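A-type flavoprotein (Giardia intestinalis, PDB 2Q9U) probably reduces O2 at a diiron centre with electrons passed on by a bound FMN, thereby scavenging oxygen in this parasite. Local coordinates at residues Y267-L275 / I378-L389; T305-P316 / L338-A349. All coordinates share one frame; numbering follows the deposited sequence.

Contact 1: residues Y267-L275 / I378-L389; sequences YGTTHRMAL and ITFKFNYTEELL. With FMN (flavin mononucleotide), chain F.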
loop_
_atom_site.group_PDB
_atom_site.type_symbol
_atom_site.label_atom_id
_atom_site.label_comp_id
_atom_site.label_asym_id
_atom_site.label_seq_id
_atom_site.Cartn_x
_atom_site.Cartn_y
_atom_site.Cartn_z
ATOM N N TYR A 267 9.656 -4.351 -17.934
ATOM C CA TYR A 267 11.002 -4.938 -17.797
ATOM C C TYR A 267 12.119 -3.883 -17.838
ATOM O O TYR A 267 13.300 -4.222 -17.922
ATOM C CB TYR A 267 11.244 -6.042 -18.833
ATOM C CG TYR A 267 10.521 -7.336 -18.513
ATOM C CD1 TYR A 267 11.122 -8.313 -17.684
ATOM C CD2 TYR A 267 9.254 -7.596 -19.037
ATOM C CE1 TYR A 267 10.456 -9.531 -17.370
ATOM C CE2 TYR A 267 8.575 -8.806 -18.735
ATOM C CZ TYR A 267 9.191 -9.761 -17.892
ATOM O OH TYR A 267 8.529 -10.946 -17.596
ATOM N N GLY A 268 11.752 -2.609 -17.769
ATOM C CA GLY A 268 12.759 -1.583 -17.442
ATOM C C GLY A 268 13.503 -0.937 -18.603
ATOM O O GLY A 268 14.292 -0.023 -18.381
ATOM N N THR A 269 13.267 -1.378 -19.837
ATOM C CA THR A 269 13.971 -0.743 -20.971
ATOM C C THR A 269 13.424 0.654 -21.294
ATOM O O THR A 269 14.202 1.565 -21.626
ATOM C CB THR A 269 14.043 -1.622 -22.249
ATOM O OG1 THR A 269 12.738 -1.784 -22.812
ATOM C CG2 THR A 269 14.664 -3.013 -21.920
ATOM N N THR A 270 12.099 0.820 -21.201
ATOM C CA THR A 270 11.492 2.155 -21.349
ATOM C C THR A 270 12.005 3.082 -20.229
ATOM O O THR A 270 12.260 4.282 -20.445
ATOM C CB THR A 270 9.940 2.131 -21.365
ATOM O OG1 THR A 270 9.468 1.250 -22.391
ATOM C CG2 THR A 270 9.386 3.532 -21.652
ATOM N N HIS A 271 12.145 2.517 -19.033
ATOM C CA HIS A 271 12.779 3.225 -17.904
ATOM C C HIS A 271 14.222 3.691 -18.180
ATOM O O HIS A 271 14.568 4.846 -17.908
ATOM C CB HIS A 271 12.735 2.378 -16.636
ATOM C CG HIS A 271 13.349 3.060 -15.461
ATOM N ND1 HIS A 271 12.631 3.895 -14.635
ATOM C CD2 HIS A 271 14.631 3.093 -15.011
ATOM C CE1 HIS A 271 13.435 4.388 -13.709
ATOM N NE2 HIS A 271 14.650 3.919 -13.914
ATOM N N ARG A 272 15.073 2.815 -18.706
ATOM C CA ARG A 272 16.459 3.203 -19.016
ATOM C C ARG A 272 16.529 4.297 -20.101
ATOM O O ARG A 272 17.340 5.221 -20.008
ATOM C CB ARG A 272 17.302 2.007 -19.453
ATOM C CG ARG A 272 18.777 2.366 -19.759
ATOM C CD ARG A 272 19.522 2.651 -18.458
ATOM N NE ARG A 272 20.866 3.238 -18.614
ATOM C CZ ARG A 272 21.134 4.509 -18.931
ATOM N NH1 ARG A 272 20.169 5.381 -19.216
ATOM N NH2 ARG A 272 22.396 4.900 -18.994
ATOM N N MET A 273 15.679 4.196 -21.111
ATOM C CA MET A 273 15.630 5.249 -22.125
ATOM C C MET A 273 15.177 6.569 -21.498
ATOM O O MET A 273 15.674 7.655 -21.864
ATOM C CB MET A 273 14.713 4.872 -23.265
ATOM C CG MET A 273 15.236 3.742 -24.092
ATOM S SD MET A 273 16.482 4.341 -25.233
ATOM C CE MET A 273 15.368 4.989 -26.494
ATOM N N ALA A 274 14.228 6.475 -20.561
ATOM C CA ALA A 274 13.762 7.652 -19.817
ATOM C C ALA A 274 14.901 8.330 -19.107
ATOM O O ALA A 274 14.974 9.568 -19.109
ATOM C CB ALA A 274 12.648 7.280 -18.803
ATOM N N LEU A 275 15.799 7.543 -18.497
ATOM C CA LEU A 275 16.937 8.139 -17.788
ATOM C C LEU A 275 17.876 8.899 -18.742
ATOM O O LEU A 275 18.412 9.954 -18.400
ATOM C CB LEU A 275 17.725 7.069 -17.000
ATOM C CG LEU A 275 17.069 6.482 -15.741
ATOM C CD1 LEU A 275 17.859 5.246 -15.265
ATOM C CD2 LEU A 275 16.987 7.550 -14.621
ATOM N N ILE A 378 10.117 8.150 -29.957
ATOM C CA ILE A 378 11.146 7.125 -30.105
ATOM C C ILE A 378 10.518 5.802 -29.719
ATOM O O ILE A 378 9.959 5.681 -28.649
ATOM C CB ILE A 378 12.409 7.396 -29.247
ATOM C CG1 ILE A 378 13.133 8.661 -29.739
ATOM C CG2 ILE A 378 13.336 6.177 -29.266
ATOM C CD1 ILE A 378 14.155 9.189 -28.781
ATOM N N THR A 379 10.555 4.835 -30.629
ATOM C CA THR A 379 10.109 3.488 -30.319
ATOM C C THR A 379 11.203 2.503 -30.719
ATOM O O THR A 379 12.073 2.807 -31.549
ATOM C CB THR A 379 8.783 3.129 -31.024
ATOM O OG1 THR A 379 8.938 3.255 -32.444
ATOM C CG2 THR A 379 7.698 4.075 -30.598
ATOM N N PHE A 380 11.164 1.334 -30.101
ATOM C CA PHE A 380 12.158 0.306 -30.362
ATOM C C PHE A 380 11.603 -1.039 -29.928
ATOM O O PHE A 380 10.775 -1.124 -29.014
ATOM C CB PHE A 380 13.474 0.609 -29.627
ATOM C CG PHE A 380 13.311 0.782 -28.146
ATOM C CD1 PHE A 380 12.862 2.006 -27.615
ATOM C CD2 PHE A 380 13.584 -0.273 -27.281
ATOM C CE1 PHE A 380 12.692 2.170 -26.243
ATOM C CE2 PHE A 380 13.434 -0.129 -25.912
ATOM C CZ PHE A 380 12.980 1.091 -25.380
ATOM N N LYS A 381 12.058 -2.091 -30.588
ATOM C CA LYS A 381 11.666 -3.456 -30.267
ATOM C C LYS A 381 12.511 -4.137 -29.194
ATOM O O LYS A 381 13.670 -4.359 -29.366
ATOM C CB LYS A 381 11.530 -4.300 -31.547
ATOM C CG LYS A 381 11.381 -5.737 -31.336
ATOM C CD LYS A 381 11.520 -6.489 -32.650
ATOM C CE LYS A 381 10.697 -5.894 -33.715
ATOM N NZ LYS A 381 9.913 -6.922 -34.457
ATOM N N PHE A 382 11.882 -4.388 -28.069
ATOM C CA PHE A 382 12.410 -5.147 -26.952
ATOM C C PHE A 382 13.463 -4.494 -26.079
ATOM O O PHE A 382 13.269 -4.382 -24.913
ATOM C CB PHE A 382 12.780 -6.558 -27.345
ATOM C CG PHE A 382 11.623 -7.465 -27.421
ATOM C CD1 PHE A 382 10.822 -7.664 -26.325
ATOM C CD2 PHE A 382 11.300 -8.077 -28.594
ATOM C CE1 PHE A 382 9.755 -8.441 -26.403
ATOM C CE2 PHE A 382 10.212 -8.897 -28.656
ATOM C CZ PHE A 382 9.441 -9.074 -27.563
ATOM N N ASN A 383 14.560 -4.076 -26.673
ATOM C CA ASN A 383 15.687 -3.589 -25.917
ATOM C C ASN A 383 16.361 -2.348 -26.483
ATOM O O ASN A 383 16.282 -2.110 -27.634
ATOM C CB ASN A 383 16.646 -4.747 -25.840
ATOM C CG ASN A 383 17.651 -4.608 -24.753
ATOM O OD1 ASN A 383 17.630 -3.707 -23.973
ATOM N ND2 ASN A 383 18.540 -5.544 -24.704
ATOM N N TYR A 384 16.963 -1.544 -25.621
ATOM C CA TYR A 384 17.719 -0.362 -26.024
ATOM C C TYR A 384 19.153 -0.785 -26.405
ATOM O O TYR A 384 19.580 -1.912 -26.106
ATOM C CB TYR A 384 17.747 0.681 -24.888
ATOM C CG TYR A 384 18.350 0.154 -23.609
ATOM C CD1 TYR A 384 19.742 0.150 -23.413
ATOM C CD2 TYR A 384 17.532 -0.359 -22.596
ATOM C CE1 TYR A 384 20.296 -0.346 -22.256
ATOM C CE2 TYR A 384 18.078 -0.861 -21.445
ATOM C CZ TYR A 384 19.463 -0.854 -21.279
ATOM O OH TYR A 384 20.018 -1.353 -20.133
ATOM N N THR A 385 19.865 0.127 -27.063
ATOM C CA THR A 385 21.286 -0.003 -27.391
ATOM C C THR A 385 21.933 1.308 -27.019
ATOM O O THR A 385 21.230 2.282 -26.801
ATOM C CB THR A 385 21.499 -0.176 -28.899
ATOM O OG1 THR A 385 20.882 0.908 -29.607
ATOM C CG2 THR A 385 20.914 -1.485 -29.373
ATOM N N GLU A 386 23.259 1.352 -26.948
ATOM C CA GLU A 386 23.930 2.647 -26.805
ATOM C C GLU A 386 23.494 3.711 -27.811
ATOM O O GLU A 386 23.405 4.884 -27.457
ATOM C CB GLU A 386 25.435 2.493 -26.834
ATOM C CG GLU A 386 25.969 2.032 -25.492
ATOM C CD GLU A 386 27.420 2.365 -25.314
ATOM O OE1 GLU A 386 28.158 2.354 -26.320
ATOM O OE2 GLU A 386 27.822 2.651 -24.169
ATOM N N GLU A 387 23.225 3.308 -29.051
ATOM C CA GLU A 387 22.783 4.253 -30.076
ATOM C C GLU A 387 21.414 4.835 -29.734
ATOM O O GLU A 387 21.196 6.040 -29.913
ATOM C CB GLU A 387 22.748 3.592 -31.459
ATOM N N LEU A 388 20.506 3.969 -29.268
ATOM C CA LEU A 388 19.173 4.393 -28.840
ATOM C C LEU A 388 19.210 5.314 -27.614
ATOM O O LEU A 388 18.484 6.300 -27.578
ATOM C CB LEU A 388 18.257 3.195 -28.595
ATOM C CG LEU A 388 17.482 2.656 -29.798
ATOM C CD1 LEU A 388 17.045 1.206 -29.520
ATOM C CD2 LEU A 388 16.273 3.526 -30.157
ATOM N N LEU A 389 20.039 4.994 -26.623
ATOM C CA LEU A 389 20.253 5.892 -25.478
ATOM C C LEU A 389 20.738 7.302 -25.905
ATOM O O LEU A 389 20.299 8.319 -25.359
ATOM C CB LEU A 389 21.264 5.280 -24.499
ATOM C CG LEU A 389 20.845 3.950 -23.847
ATOM C CD1 LEU A 389 21.962 3.448 -22.948
ATOM C CD2 LEU A 389 19.552 4.142 -23.029
HETATM N N1 FMN F . 4.253 -5.867 -27.428
HETATM C C2 FMN F . 3.474 -5.468 -28.473
HETATM O O2 FMN F . 4.007 -4.982 -29.484
HETATM N N3 FMN F . 2.103 -5.636 -28.413
HETATM C C4 FMN F . 1.490 -6.168 -27.290
HETATM O O4 FMN F . 0.261 -6.160 -27.251
HETATM C C4A FMN F . 2.286 -6.570 -26.202
HETATM N N5 FMN F . 1.740 -7.143 -25.058
HETATM C C5A FMN F . 2.583 -7.532 -24.022
HETATM C C6 FMN F . 2.049 -8.107 -22.864
HETATM C C7 FMN F . 2.882 -8.503 -21.803
HETATM C C7M FMN F . 2.273 -9.297 -20.678
HETATM C C8 FMN F . 4.263 -8.334 -21.897
HETATM C C8M FMN F . 5.182 -8.643 -20.741
HETATM C C9 FMN F . 4.799 -7.765 -23.052
HETATM C C9A FMN F . 3.971 -7.362 -24.116
HETATM N N10 FMN F . 4.512 -6.785 -25.263
HETATM C C10 FMN F . 3.680 -6.419 -26.301
HETATM C "C1'" FMN F . 5.988 -6.576 -25.424
HETATM C "C2'" FMN F . 6.497 -5.379 -24.625
HETATM O "O2'" FMN F . 6.006 -4.139 -25.130
HETATM C "C3'" FMN F . 8.023 -5.506 -24.627
HETATM O "O3'" FMN F . 8.354 -6.558 -23.733
HETATM C "C4'" FMN F . 8.768 -4.261 -24.196
HETATM O "O4'" FMN F . 10.151 -4.420 -24.484
HETATM C "C5'" FMN F . 8.619 -3.998 -22.703
HETATM O "O5'" FMN F . 9.145 -2.716 -22.405
HETATM P P FMN F . 9.741 -2.456 -20.953
HETATM O O1P FMN F . 9.846 -0.947 -20.817
HETATM O O2P FMN F . 8.780 -3.044 -19.960
HETATM O O3P FMN F . 11.105 -3.104 -20.786
#
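Met273, on the helix that starts at Thr269, reaches into the bend between strand 378-381 and helix 386-409. Its chain is folded at both chi2 (-79°) and chi3 (-81°), which curls the thioether back over the second segment. Met273 CG lies 3.7 Å from Phe380 CE1. Met273 CE reaches Ile378 CG2 at 3.6 Å, and Met273 SD packs on Leu389 CD2 and Tyr384 CB. The same sulfur stands 5.0 Å from the centroid of the Phe380 ring, an oblique Met-aromatic contact. Arg272 lays its aliphatic part on Tyr384. Arg272 CG sits over one face of that ring, 3.8 Å from its centroid, a CH-pi contact, while Asn383 OD1 lies above the opposite face and Thr269 CB meets the ring edge. Leu389 in turn faces the guanidinium plane of Arg272, and Asn383 ND2 is hydrogen-bonded to Ile118 O of a second subunit.

No hydrogen bond joins the two segments directly; the polar contacts converge on the FMN phosphate. Thr269 gives both N and OG1 to O3P, Thr270 gives both N and OG1 to O1P, and Tyr267 N donates a nearly straight bond of 2.6 Å to O2P. With chi1 at 68°, Thr269 OG1 is held between its own N and carbonyl carbon, close to the phosphate and 3.6 Å from Phe380 CE2 at the ring edge. Phe382 runs along the ribityl chain, CE1 3.6 Å from FMN O3', and its other neighbours include His115 and Trp153 of the second subunit. Backbone amides and threonine hydroxyls gathered at the N terminus of a helix, where the helix dipole probably helps to hold the charge, form the phosphate-binding loop of a flavodoxin-like domain.

Contact 2: residues T305-P316 / L338-A349; sequences TYDSGAVAFASP and LIKGKPAFAFGA. With FMN (flavin mononucleotide), chain F.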
loop_
_atom_site.group_PDB
_atom_site.type_symbol
_atom_site.label_atom_id
_atom_site.label_comp_id
_atom_site.label_asym_id
_atom_site.label_seq_id
_atom_site.Cartn_x
_atom_site.Cartn_y
_atom_site.Cartn_z
ATOM N N THR A 305 3.583 18.177 -13.418
ATOM C CA THR A 305 3.179 18.681 -14.737
ATOM C C THR A 305 2.675 20.133 -14.673
ATOM O O THR A 305 2.873 20.893 -15.631
ATOM C CB THR A 305 2.125 17.776 -15.424
ATOM O OG1 THR A 305 0.958 17.628 -14.590
ATOM C CG2 THR A 305 2.710 16.378 -15.729
ATOM N N TYR A 306 1.975 20.473 -13.601
ATOM C CA TYR A 306 1.623 21.855 -13.256
ATOM C C TYR A 306 2.667 22.928 -13.645
ATOM O O TYR A 306 2.368 23.842 -14.334
ATOM C CB TYR A 306 1.237 21.950 -11.778
ATOM C CG TYR A 306 1.024 23.330 -11.200
ATOM C CD1 TYR A 306 -0.126 24.003 -11.398
ATOM C CD2 TYR A 306 1.976 23.931 -10.413
ATOM C CE1 TYR A 306 -0.326 25.253 -10.846
ATOM C CE2 TYR A 306 1.808 25.155 -9.881
ATOM C CZ TYR A 306 0.637 25.817 -10.098
ATOM O OH TYR A 306 0.435 27.026 -9.560
ATOM N N ASP A 307 3.904 22.718 -13.218
ATOM C CA ASP A 307 4.919 23.762 -13.301
ATOM C C ASP A 307 6.135 23.286 -14.089
ATOM O O ASP A 307 7.241 23.797 -13.911
ATOM C CB ASP A 307 5.343 24.209 -11.901
ATOM C CG ASP A 307 6.092 23.128 -11.146
ATOM O OD1 ASP A 307 6.152 21.985 -11.645
ATOM O OD2 ASP A 307 6.621 23.422 -10.053
ATOM N N SER A 308 5.922 22.307 -14.962
ATOM C CA SER A 308 6.932 21.921 -15.948
ATOM C C SER A 308 6.764 22.804 -17.178
ATOM O O SER A 308 5.632 23.162 -17.551
ATOM C CB SER A 308 6.758 20.441 -16.362
ATOM O OG SER A 308 7.007 19.566 -15.281
ATOM N N GLY A 309 7.887 23.111 -17.813
ATOM C CA GLY A 309 7.915 23.832 -19.078
ATOM C C GLY A 309 7.747 22.863 -20.232
ATOM O O GLY A 309 7.404 23.273 -21.328
ATOM N N ALA A 310 7.956 21.572 -19.962
ATOM C CA ALA A 310 7.767 20.522 -20.953
ATOM C C ALA A 310 7.608 19.166 -20.264
ATOM O O ALA A 310 8.132 18.941 -19.162
ATOM C CB ALA A 310 8.968 20.455 -21.942
ATOM N N VAL A 311 6.945 18.252 -20.959
ATOM C CA VAL A 311 6.717 16.903 -20.404
ATOM C C VAL A 311 7.012 15.803 -21.423
ATOM O O VAL A 311 7.011 16.032 -22.643
ATOM C CB VAL A 311 5.257 16.719 -19.859
ATOM C CG1 VAL A 311 4.982 17.676 -18.710
ATOM C CG2 VAL A 311 4.166 16.869 -20.989
ATOM N N ALA A 312 7.253 14.607 -20.906
ATOM C CA ALA A 312 7.229 13.396 -21.739
ATOM C C ALA A 312 6.402 12.296 -21.058
ATOM O O ALA A 312 6.423 12.167 -19.819
ATOM C CB ALA A 312 8.671 12.906 -22.029
ATOM N N PHE A 313 5.655 11.542 -21.869
ATOM C CA PHE A 313 4.926 10.380 -21.393
ATOM C C PHE A 313 5.377 9.139 -22.148
ATOM O O PHE A 313 5.556 9.160 -23.384
ATOM C CB PHE A 313 3.429 10.567 -21.567
ATOM C CG PHE A 313 2.795 11.421 -20.488
ATOM C CD1 PHE A 313 3.015 12.811 -20.457
ATOM C CD2 PHE A 313 1.997 10.850 -19.512
ATOM C CE1 PHE A 313 2.438 13.623 -19.467
ATOM C CE2 PHE A 313 1.379 11.666 -18.521
ATOM C CZ PHE A 313 1.620 13.051 -18.498
ATOM N N ALA A 314 5.527 8.047 -21.412
ATOM C CA ALA A 314 6.109 6.852 -22.001
ATOM C C ALA A 314 5.466 5.604 -21.439
ATOM O O ALA A 314 5.063 5.577 -20.285
ATOM C CB ALA A 314 7.603 6.827 -21.771
ATOM N N SER A 315 5.397 4.581 -22.280
ATOM C CA SER A 315 4.887 3.270 -21.882
ATOM C C SER A 315 5.313 2.233 -22.917
ATOM O O SER A 315 5.311 2.535 -24.113
ATOM C CB SER A 315 3.342 3.300 -21.828
ATOM O OG SER A 315 2.796 2.011 -21.640
ATOM N N PRO A 316 5.632 0.996 -22.467
ATOM C CA PRO A 316 5.633 -0.092 -23.451
ATOM C C PRO A 316 4.236 -0.403 -23.942
ATOM O O PRO A 316 3.231 0.000 -23.321
ATOM C CB PRO A 316 6.217 -1.288 -22.658
ATOM C CG PRO A 316 5.908 -1.000 -21.239
ATOM C CD PRO A 316 6.044 0.535 -21.132
ATOM N N LEU A 338 -3.510 20.722 -17.307
ATOM C CA LEU A 338 -2.174 21.099 -16.838
ATOM C C LEU A 338 -1.092 21.177 -17.906
ATOM O O LEU A 338 -0.115 21.878 -17.722
ATOM C CB LEU A 338 -1.717 20.115 -15.762
ATOM C CG LEU A 338 -2.661 20.063 -14.553
ATOM C CD1 LEU A 338 -2.263 18.881 -13.640
ATOM C CD2 LEU A 338 -2.664 21.373 -13.808
ATOM N N ILE A 339 -1.248 20.461 -19.012
ATOM C CA ILE A 339 -0.210 20.534 -20.052
ATOM C C ILE A 339 -0.699 21.134 -21.367
ATOM O O ILE A 339 -0.010 21.066 -22.395
ATOM C CB ILE A 339 0.512 19.175 -20.299
ATOM C CG1 ILE A 339 -0.434 18.145 -20.952
ATOM C CG2 ILE A 339 1.214 18.658 -19.000
ATOM C CD1 ILE A 339 0.251 16.836 -21.387
ATOM N N LYS A 340 -1.874 21.750 -21.340
ATOM C CA LYS A 340 -2.389 22.411 -22.540
ATOM C C LYS A 340 -1.344 23.432 -23.033
ATOM O O LYS A 340 -0.850 24.240 -22.238
ATOM C CB LYS A 340 -3.728 23.078 -22.215
ATOM C CG LYS A 340 -4.365 23.859 -23.323
ATOM C CD LYS A 340 -5.652 24.513 -22.796
ATOM C CE LYS A 340 -6.751 23.478 -22.522
ATOM N NZ LYS A 340 -7.501 23.164 -23.774
ATOM N N GLY A 341 -1.001 23.364 -24.322
ATOM C CA GLY A 341 -0.016 24.257 -24.942
ATOM C C GLY A 341 1.456 23.933 -24.704
ATOM O O GLY A 341 2.318 24.587 -25.285
ATOM N N LYS A 342 1.743 22.920 -23.872
ATOM C CA LYS A 342 3.126 22.631 -23.434
ATOM C C LYS A 342 3.822 21.642 -24.369
ATOM O O LYS A 342 3.180 20.708 -24.857
ATOM C CB LYS A 342 3.164 22.077 -22.001
ATOM C CG LYS A 342 2.550 23.028 -20.970
ATOM C CD LYS A 342 2.972 22.630 -19.570
ATOM C CE LYS A 342 2.462 23.592 -18.511
ATOM N NZ LYS A 342 2.938 23.198 -17.154
ATOM N N PRO A 343 5.131 21.853 -24.634
ATOM C CA PRO A 343 5.858 20.895 -25.461
ATOM C C PRO A 343 5.724 19.502 -24.818
ATOM O O PRO A 343 5.892 19.384 -23.618
ATOM C CB PRO A 343 7.307 21.377 -25.354
ATOM C CG PRO A 343 7.202 22.846 -25.045
ATOM C CD PRO A 343 5.998 22.950 -24.159
ATOM N N ALA A 344 5.369 18.481 -25.589
ATOM C CA ALA A 344 5.152 17.138 -25.032
ATOM C C ALA A 344 5.693 16.062 -25.980
ATOM O O ALA A 344 5.416 16.093 -27.195
ATOM C CB ALA A 344 3.648 16.891 -24.734
ATOM N N PHE A 345 6.452 15.119 -25.411
ATOM C CA PHE A 345 7.163 14.092 -26.168
ATOM C C PHE A 345 6.684 12.719 -25.670
ATOM O O PHE A 345 6.209 12.599 -24.528
ATOM C CB PHE A 345 8.672 14.261 -25.949
ATOM C CG PHE A 345 9.524 13.398 -26.822
ATOM C CD1 PHE A 345 9.604 13.643 -28.206
ATOM C CD2 PHE A 345 10.266 12.364 -26.279
ATOM C CE1 PHE A 345 10.412 12.850 -29.041
ATOM C CE2 PHE A 345 11.081 11.550 -27.093
ATOM C CZ PHE A 345 11.151 11.792 -28.480
ATOM N N ALA A 346 6.755 11.710 -26.537
ATOM C CA ALA A 346 6.355 10.348 -26.147
ATOM C C ALA A 346 7.367 9.334 -26.645
ATOM O O ALA A 346 7.966 9.527 -27.695
ATOM C CB ALA A 346 4.938 10.013 -26.662
ATOM N N PHE A 347 7.569 8.251 -25.887
ATOM C CA PHE A 347 8.472 7.192 -26.336
ATOM C C PHE A 347 8.098 5.874 -25.670
ATOM O O PHE A 347 7.288 5.868 -24.762
ATOM C CB PHE A 347 9.946 7.546 -26.054
ATOM C CG PHE A 347 10.250 7.808 -24.595
ATOM C CD1 PHE A 347 9.999 9.067 -24.026
ATOM C CD2 PHE A 347 10.785 6.802 -23.788
ATOM C CE1 PHE A 347 10.260 9.311 -22.674
ATOM C CE2 PHE A 347 11.055 7.046 -22.408
ATOM C CZ PHE A 347 10.814 8.312 -21.870
ATOM N N GLY A 348 8.677 4.765 -26.123
ATOM C CA GLY A 348 8.374 3.493 -25.483
ATOM C C GLY A 348 8.793 2.298 -26.290
ATOM O O GLY A 348 8.942 2.387 -27.505
ATOM N N ALA A 349 8.981 1.189 -25.588
ATOM C CA ALA A 349 9.322 -0.098 -26.204
ATOM C C ALA A 349 8.099 -0.800 -26.772
ATOM O O ALA A 349 6.969 -0.509 -26.405
ATOM C CB ALA A 349 10.021 -0.986 -25.160
HETATM N N1 FMN F . 4.253 -5.867 -27.428
HETATM C C2 FMN F . 3.474 -5.468 -28.473
HETATM O O2 FMN F . 4.007 -4.982 -29.484
HETATM N N3 FMN F . 2.103 -5.636 -28.413
HETATM C C4 FMN F . 1.490 -6.168 -27.290
HETATM O O4 FMN F . 0.261 -6.160 -27.251
HETATM C C4A FMN F . 2.286 -6.570 -26.202
HETATM N N5 FMN F . 1.740 -7.143 -25.058
HETATM C C5A FMN F . 2.583 -7.532 -24.022
HETATM C C6 FMN F . 2.049 -8.107 -22.864
HETATM C C7 FMN F . 2.882 -8.503 -21.803
HETATM C C7M FMN F . 2.273 -9.297 -20.678
HETATM C C8 FMN F . 4.263 -8.334 -21.897
HETATM C C8M FMN F . 5.182 -8.643 -20.741
HETATM C C9 FMN F . 4.799 -7.765 -23.052
HETATM C C9A FMN F . 3.971 -7.362 -24.116
HETATM N N10 FMN F . 4.512 -6.785 -25.263
HETATM C C10 FMN F . 3.680 -6.419 -26.301
HETATM C "C1'" FMN F . 5.988 -6.576 -25.424
HETATM C "C2'" FMN F . 6.497 -5.379 -24.625
HETATM O "O2'" FMN F . 6.006 -4.139 -25.130
HETATM C "C3'" FMN F . 8.023 -5.506 -24.627
HETATM O "O3'" FMN F . 8.354 -6.558 -23.733
HETATM C "C4'" FMN F . 8.768 -4.261 -24.196
HETATM O "O4'" FMN F . 10.151 -4.420 -24.484
HETATM C "C5'" FMN F . 8.619 -3.998 -22.703
HETATM O "O5'" FMN F . 9.145 -2.716 -22.405
HETATM P P FMN F . 9.741 -2.456 -20.953
HETATM O O1P FMN F . 9.846 -0.947 -20.817
HETATM O O2P FMN F . 8.780 -3.044 -19.960
HETATM O O3P FMN F . 11.105 -3.104 -20.786
HETATM O O HOH W 1 -0.321 24.112 -16.079
#
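Strands 310-314 and 344-349 run parallel, their axes 4.6 Å apart and 22° off alignment, with Val311, Ala312, Phe313 and Ala314 in register with Ala344, Phe345, Ala346 and Phe347. Val311 N donates to Pro343 O, Phe345 N to Val311 O and Phe313 N to Phe345 O; the next two bonds, Phe347 N to Phe313 O and Ser315 N to Phe347 O, are weak. On one face of the sheet Ala314 CB stands almost over the centre of the Phe347 ring, 3.5 Å from its centroid, while Ala312 CB meets the ring edge. Phe347 reaches this neighbour because its chi1 of 58° folds the ring back beside its own backbone. The strands belong to a beta-alpha-beta unit of the flavodoxin-like fold, with helix 324-336 as the crossover. On the other face Val311 CG2 touches Ala344 CB at 3.8 Å, and Ile339 spreads its CG2 and CD1 against the two methyls of Val311. Before the strands begin, the extended chain of Lys342 carries NZ to three backbone carbonyls where the chain leaves helix 298-306 for strand 310-314: Thr305 O at 2.8 Å, nearly along the C=O axis, Ser308 O at 2.7 Å in the carbonyl plane, and Tyr306 O from above its plane. A water bridges Tyr306 O and Leu338 O. At the far end Pro316 CB and Ala349 CB lie 3.3 and 3.4 Å from FMN O5'.

In the fold
Along the chain, residues 267-275 come first and open the long loop that contact 1 closes when 378-389 returns to them, 103 residues on. Contact 2 falls wholly within that span: 305-316 and 338-349 close a shorter loop around helix 324-336, so the two contacts nest and do not cross. Their centres are about 17 Å apart, and strands 344-350 and 378-381 are neighbours in the same five-stranded parallel sheet. Ile378 O probably accepts from Gly348 N, and Thr270 OG1 is probably bonded to Ala349 N. Contact 2 thus joins two inner strands, contact 1 ties helix 269-283 to the edge strand and helix 386-409, and both reach the FMN.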